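Local coordinates for chitin binding protein (Streptomyces lividans, PDB 5FTZ) that probably cleaves chitin or a related polysaccharide oxidatively, as a copper-dependent lytic polysaccharide monooxygenase of family AA10, at residues R10-V13 with C14-G17; W155-H158 with D159-N162. One frame throughout, in Å; residues are numbered along the deposited sequence.

Contact 1: R10-V13 with C14-G17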
ATOM      1  N   ARG A  10      26.249  10.861   8.545  1.00  7.17           N
ATOM      2  CA  ARG A  10      26.670  11.200   9.879  1.00  7.37           C
ATOM      3  C   ARG A  10      26.354  10.110  10.870  1.00  7.37           C
ATOM      4  O   ARG A  10      27.189   9.851  11.755  1.00  7.19           O
ATOM      5  CB  ARG A  10      26.136  12.576  10.301  1.00  7.30           C
ATOM      6  CG  ARG A  10      26.731  13.753   9.559  1.00  8.05           C
ATOM      7  CD  ARG A  10      26.116  15.052  10.028  1.00  8.13           C
ATOM      8  NE  ARG A  10      26.686  16.189   9.284  1.00  8.59           N
ATOM      9  CZ  ARG A  10      26.219  17.433   9.347  1.00  9.18           C
ATOM     10  NH1 ARG A  10      25.199  17.727  10.123  1.00  9.07           N
ATOM     11  NH2 ARG A  10      26.784  18.370   8.571  1.00 10.07           N
ATOM     12  N   GLN A  11      25.168   9.525  10.803  1.00  7.89           N
ATOM     13  CA  GLN A  11      24.874   8.482  11.767  1.00  7.85           C
ATOM     14  C   GLN A  11      25.830   7.310  11.629  1.00  8.57           C
ATOM     15  O   GLN A  11      26.178   6.676  12.649  1.00  8.53           O
ATOM     16  CB  GLN A  11      23.406   8.043  11.672  1.00  7.86           C
ATOM     17  CG  GLN A  11      22.850   7.661  10.302  1.00  7.89           C
ATOM     18  CD  GLN A  11      22.125   8.784   9.650  1.00  8.44           C
ATOM     19  OE1 GLN A  11      22.704   9.831   9.403  1.00  8.25           O
ATOM     20  NE2 GLN A  11      20.872   8.587   9.349  1.00  8.87           N
ATOM     21  N   LYS A  12      26.247   7.003  10.414  1.00  8.70           N
ATOM     22  CA  LYS A  12      27.155   5.879  10.228  1.00  9.81           C
ATOM     23  C   LYS A  12      28.573   6.224  10.629  1.00 10.04           C
ATOM     24  O   LYS A  12      29.260   5.349  11.204  1.00 10.39           O
ATOM     25  CB  LYS A  12      27.078   5.395   8.787  1.00 10.67           C
ATOM     26  CG  LYS A  12      27.910   4.148   8.465  1.00 11.72           C
ATOM     27  CD  LYS A  12      27.589   2.971   9.372  1.00 12.39           C
ATOM     28  CE  LYS A  12      28.232   1.711   8.809  1.00 14.33           C
ATOM     29  NZ  LYS A  12      27.798   0.567   9.636  1.00 16.80           N
ATOM     30  N   VAL A  13      29.061   7.441  10.398  1.00  9.54           N
ATOM     31  CA  VAL A  13      30.370   7.790  10.891  1.00 11.42           C
ATOM     32  C   VAL A  13      30.400   7.815  12.403  1.00 11.33           C
ATOM     33  O   VAL A  13      31.442   7.487  12.997  1.00 11.98           O
ATOM     34  CB  VAL A  13      30.993   9.076  10.318  1.00 13.28           C
ATOM     35  CG1 VAL A  13      31.114   8.971   8.797  1.00 14.33           C
ATOM     36  CG2 VAL A  13      30.325  10.315  10.699  1.00 13.35           C
ATOM     37  N   CYS A  14      29.289   8.110  13.045  1.00 10.28           N
ATOM     38  CA  CYS A  14      29.200   7.987  14.513  1.00 11.74           C
ATOM     39  C   CYS A  14      29.249   6.496  14.921  1.00 13.21           C
ATOM     40  O   CYS A  14      30.078   6.097  15.776  1.00 19.78           O
ATOM     41  CB  CYS A  14      27.921   8.688  14.965  1.00 12.12           C
ATOM     42  SG  CYS A  14      27.948  10.481  14.912  1.00 13.98           S
ATOM     43  N   GLN A  15      28.558   5.626  14.249  1.00 11.03           N
ATOM     44  CA  GLN A  15      28.555   4.206  14.628  1.00 12.22           C
ATOM     45  C   GLN A  15      29.905   3.540  14.342  1.00 12.41           C
ATOM     46  O   GLN A  15      30.336   2.665  15.136  1.00 13.95           O
ATOM     47  CB  GLN A  15      27.421   3.473  13.973  1.00 13.13           C
ATOM     48  CG  GLN A  15      27.304   1.997  14.352  1.00 13.59           C
ATOM     49  CD  GLN A  15      28.164   1.136  13.473  1.00 16.55           C
ATOM     50  OE1 GLN A  15      28.509   1.465  12.326  1.00 17.35           O
ATOM     51  NE2 GLN A  15      28.523  -0.037  14.003  1.00 18.34           N
ATOM     52  N   ASN A  16      30.596   3.926  13.281  1.00 12.37           N
ATOM     53  CA  ASN A  16      31.696   3.137  12.791  1.00 14.12           C
ATOM     54  C   ASN A  16      33.027   3.475  13.449  1.00 15.79           C
ATOM     55  O   ASN A  16      34.030   2.871  13.096  1.00 17.53           O
ATOM     56  CB  ASN A  16      31.712   3.076  11.268  1.00 16.86           C
ATOM     57  CG  ASN A  16      32.252   4.270  10.643  1.00 16.69           C
ATOM     58  OD1 ASN A  16      32.786   5.170  11.316  1.00 18.06           O
ATOM     59  ND2 ASN A  16      32.065   4.351   9.277  1.00 18.10           N
ATOM     60  N   GLY A  17      33.021   4.408  14.390  1.00 16.02           N
ATOM     61  CA  GLY A  17      34.254   4.704  15.110  1.00 19.28           C
ATOM     62  C   GLY A  17      34.986   5.889  14.560  1.00 17.76           C
ATOM     63  O   GLY A  17      36.021   6.288  15.102  1.00 19.07           O
TER

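Contact 2: W155-H158 with D159-N162. With CU (copper (II) ion), chain C.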
ATOM      1  N   TRP A 155      14.412   8.634   2.664  1.00  7.58           N
ATOM      2  CA  TRP A 155      13.736   7.383   2.311  1.00  7.50           C
ATOM      3  C   TRP A 155      12.315   7.416   2.862  1.00  7.86           C
ATOM      4  O   TRP A 155      12.138   7.401   4.053  1.00  8.48           O
ATOM      5  CB  TRP A 155      14.537   6.229   2.900  1.00  7.63           C
ATOM      6  CG  TRP A 155      13.840   4.903   2.853  1.00  8.30           C
ATOM      7  CD1 TRP A 155      13.007   4.445   1.887  1.00  9.65           C
ATOM      8  CD2 TRP A 155      13.982   3.823   3.801  1.00  8.94           C
ATOM      9  NE1 TRP A 155      12.566   3.152   2.202  1.00 10.26           N
ATOM     10  CE2 TRP A 155      13.201   2.751   3.348  1.00 10.10           C
ATOM     11  CE3 TRP A 155      14.728   3.665   4.979  1.00 10.05           C
ATOM     12  CZ2 TRP A 155      13.092   1.557   4.072  1.00 11.11           C
ATOM     13  CZ3 TRP A 155      14.663   2.475   5.635  1.00 10.96           C
ATOM     14  CH2 TRP A 155      13.845   1.450   5.192  1.00 12.00           C
ATOM     15  N   THR A 156      11.322   7.482   1.973  1.00  8.64           N
ATOM     16  CA  THR A 156       9.936   7.573   2.412  1.00  9.01           C
ATOM     17  C   THR A 156       9.273   6.211   2.383  1.00  9.18           C
ATOM     18  O   THR A 156       9.327   5.497   1.378  1.00  9.21           O
ATOM     19  CB  THR A 156       9.161   8.565   1.584  1.00 10.50           C
ATOM     20  OG1 THR A 156       9.762   9.876   1.709  1.00 12.39           O
ATOM     21  CG2 THR A 156       7.680   8.635   2.013  1.00 11.87           C
ATOM     22  N   VAL A 157       8.674   5.838   3.515  1.00  9.03           N
ATOM     23  CA  VAL A 157       8.107   4.514   3.680  1.00  9.94           C
ATOM     24  C   VAL A 157       6.634   4.481   3.267  1.00 10.57           C
ATOM     25  O   VAL A 157       5.843   5.306   3.719  1.00 11.97           O
ATOM     26  CB  VAL A 157       8.295   4.053   5.140  1.00 10.78           C
ATOM     27  CG1 VAL A 157       7.669   2.697   5.394  1.00 11.23           C
ATOM     28  CG2 VAL A 157       9.811   4.018   5.469  1.00 11.50           C
ATOM     29  N   HIS A 158       6.295   3.503   2.470  1.00  9.58           N
ATOM     30  CA  HIS A 158       4.940   3.337   1.951  1.00  9.16           C
ATOM     31  C   HIS A 158       3.926   3.015   3.098  1.00  9.60           C
ATOM     32  O   HIS A 158       4.190   2.252   3.985  1.00  9.57           O
ATOM     33  CB  HIS A 158       5.000   2.188   0.982  1.00 10.23           C
ATOM     34  CG  HIS A 158       3.663   1.727   0.430  1.00 10.68           C
ATOM     35  ND1 HIS A 158       3.052   2.304  -0.667  1.00 12.82           N
ATOM     36  CD2 HIS A 158       2.945   0.630   0.747  1.00 10.87           C
ATOM     37  CE1 HIS A 158       1.941   1.625  -0.946  1.00 12.06           C
ATOM     38  NE2 HIS A 158       1.861   0.630  -0.095  1.00 10.00           N
ATOM     39  N   ASP A 159       2.750   3.618   2.984  1.00  9.53           N
ATOM     40  CA  ASP A 159       1.638   3.355   3.910  1.00 10.32           C
ATOM     41  C   ASP A 159       2.045   3.656   5.331  1.00 10.90           C
ATOM     42  O   ASP A 159       1.706   2.960   6.278  1.00 11.34           O
ATOM     43  CB  ASP A 159       1.101   1.950   3.731  1.00 11.63           C
ATOM     44  CG  ASP A 159       0.259   1.818   2.461  1.00 12.30           C
ATOM     45  OD1 ASP A 159       0.023   2.779   1.753  1.00 13.32           O
ATOM     46  OD2 ASP A 159      -0.198   0.657   2.222  1.00 16.87           O
ATOM     47  N   THR A 160       2.756   4.777   5.481  1.00 11.00           N
ATOM     48  CA  THR A 160       3.126   5.321   6.785  1.00 11.39           C
ATOM     49  C   THR A 160       3.195   6.809   6.607  1.00 11.59           C
ATOM     50  O   THR A 160       3.215   7.386   5.491  1.00 12.61           O
ATOM     51  CB  THR A 160       4.511   4.835   7.328  1.00 12.95           C
ATOM     52  OG1 THR A 160       5.549   5.538   6.599  1.00 13.68           O
ATOM     53  CG2 THR A 160       4.624   3.360   7.319  1.00 14.01           C
ATOM     54  N   GLY A 161       3.332   7.447   7.772  1.00 11.04           N
ATOM     55  CA  GLY A 161       3.648   8.873   7.819  1.00 12.21           C
ATOM     56  C   GLY A 161       5.124   9.178   8.023  1.00 11.83           C
ATOM     57  O   GLY A 161       5.430  10.309   8.375  1.00 12.32           O
ATOM     58  N   ASN A 162       6.016   8.230   7.736  1.00 11.17           N
ATOM     59  CA  ASN A 162       7.416   8.346   8.146  1.00 12.09           C
ATOM     60  C   ASN A 162       8.401   8.276   6.996  1.00 10.24           C
ATOM     61  O   ASN A 162       8.170   7.663   5.927  1.00 10.28           O
ATOM     62  CB  ASN A 162       7.693   7.217   9.100  1.00 14.43           C
ATOM     63  CG  ASN A 162       6.866   7.303  10.348  1.00 18.87           C
ATOM     64  OD1 ASN A 162       6.676   8.364  10.856  1.00 25.60           O
ATOM     65  ND2 ASN A 162       6.399   6.160  10.834  1.00 24.41           N
TER
HETATM   66 CU    CU C 203       0.167  -0.315   0.058  0.50 12.59          CU

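Contact 1: R10-V13 with C14-G17
K12 and Q15 run side by side along one flank of a short helix, and their ends meet in a hydrogen bond from K12 NZ to Q15 OE1 of 2.9 Å. The ammonium group sits above the amide plane, 43° out of it, so the bond does not use a lone pair of the carbonyl. K12 leaves the helix with CG anti to the backbone N (chi1 -176°), Q15 does the same, and a bend at chi2 in each turns the two ends together. K12 NZ has a second partner in Y3 OH.

The backbone bonds are of the i to i+4 kind: C14 N to R10 O, Q15 N to Q11 O, and N16 N to K12 O at 2.9 Å, the last less straight at the donor (138°). Together they make up helix 10-15, the one alpha-helix in a chain whose regular structure is otherwise largely beta strand, as in the beta-sandwich core of AA10 enzymes. G17, with positive phi, is where the chain leaves the helical path.

Close packing adds to these bonds. C14 SG rests 3.3 Å from R10 O and is bonded to C22 in a disulfide, which ties the helix to the chain beyond it. N16 CB lies 3.3 Å from K12 O, folding that side chain back over the last turn; N16 OD1 is hydrogen-bonded to T18 OG1.

Polar ends of the first turn reach elsewhere: R10 forms a salt bridge with D169 and a cation-pi contact with W70, while Q11 NE2 is hydrogen-bonded to Y165 O.

Contact 2: W155-H158 with D159-N162
V157 and T160 meet on the inner side of the type II beta turn that runs from V157 to T160 after strand 148-157. T160 OG1 gives a hydrogen bond to V157 O (2.9 Å), approaching from above the carbonyl plane, and accepts one from N162 N (3.0 Å), the bond of an ST turn. Its first torsion, 76°, sets OG1 between the backbone N and the carbonyl carbon, and CG2 then packs 3.7 Å from V157 CG1. A straight bond from V157 N to N162 O, 170° at the hydrogen, closes this compact part. A valine in place of T160 has no hydroxyl to link V157 O and N162 N, and would probably leave the turn less firmly held.

The outer side is more open: D159 is exposed, and its carboxylate lies against the H158 ring. Their planes are 28° apart and stacked, with D159 OD1 3.4 Å above the ring of H158, offset toward its rim. Both reach one copper ion, through H158 NE2 at 1.9 Å and D159 OD2 at 2.4 Å. H158 and D159 of the second subunit bind the same ion, so the metal bridges two copies through an imidazole and a carboxylate from each.

Overall arrangement
Contact 1 and contact 2 lie apart in the fold, their centres 24 Å from one another and their nearest atoms about 9 Å apart, without touching. Strand 162-171 connects their surroundings: it follows the turn of contact 2 and supplies D169 and Y165 as partners for R10 and Q11 of contact 1. Two copper sites are involved. One, bound by H1 and H91, is consistent with the histidine brace of this enzyme family. In contact 1 the side chain of Q11 is about 12 Å from this bound copper ion. In contact 2 the side chain of W155 is about 5 Å from the same bound copper ion. The other, at the tip of 155-162, is a separate site from the H1/H91 copper, which is probably the catalytic one.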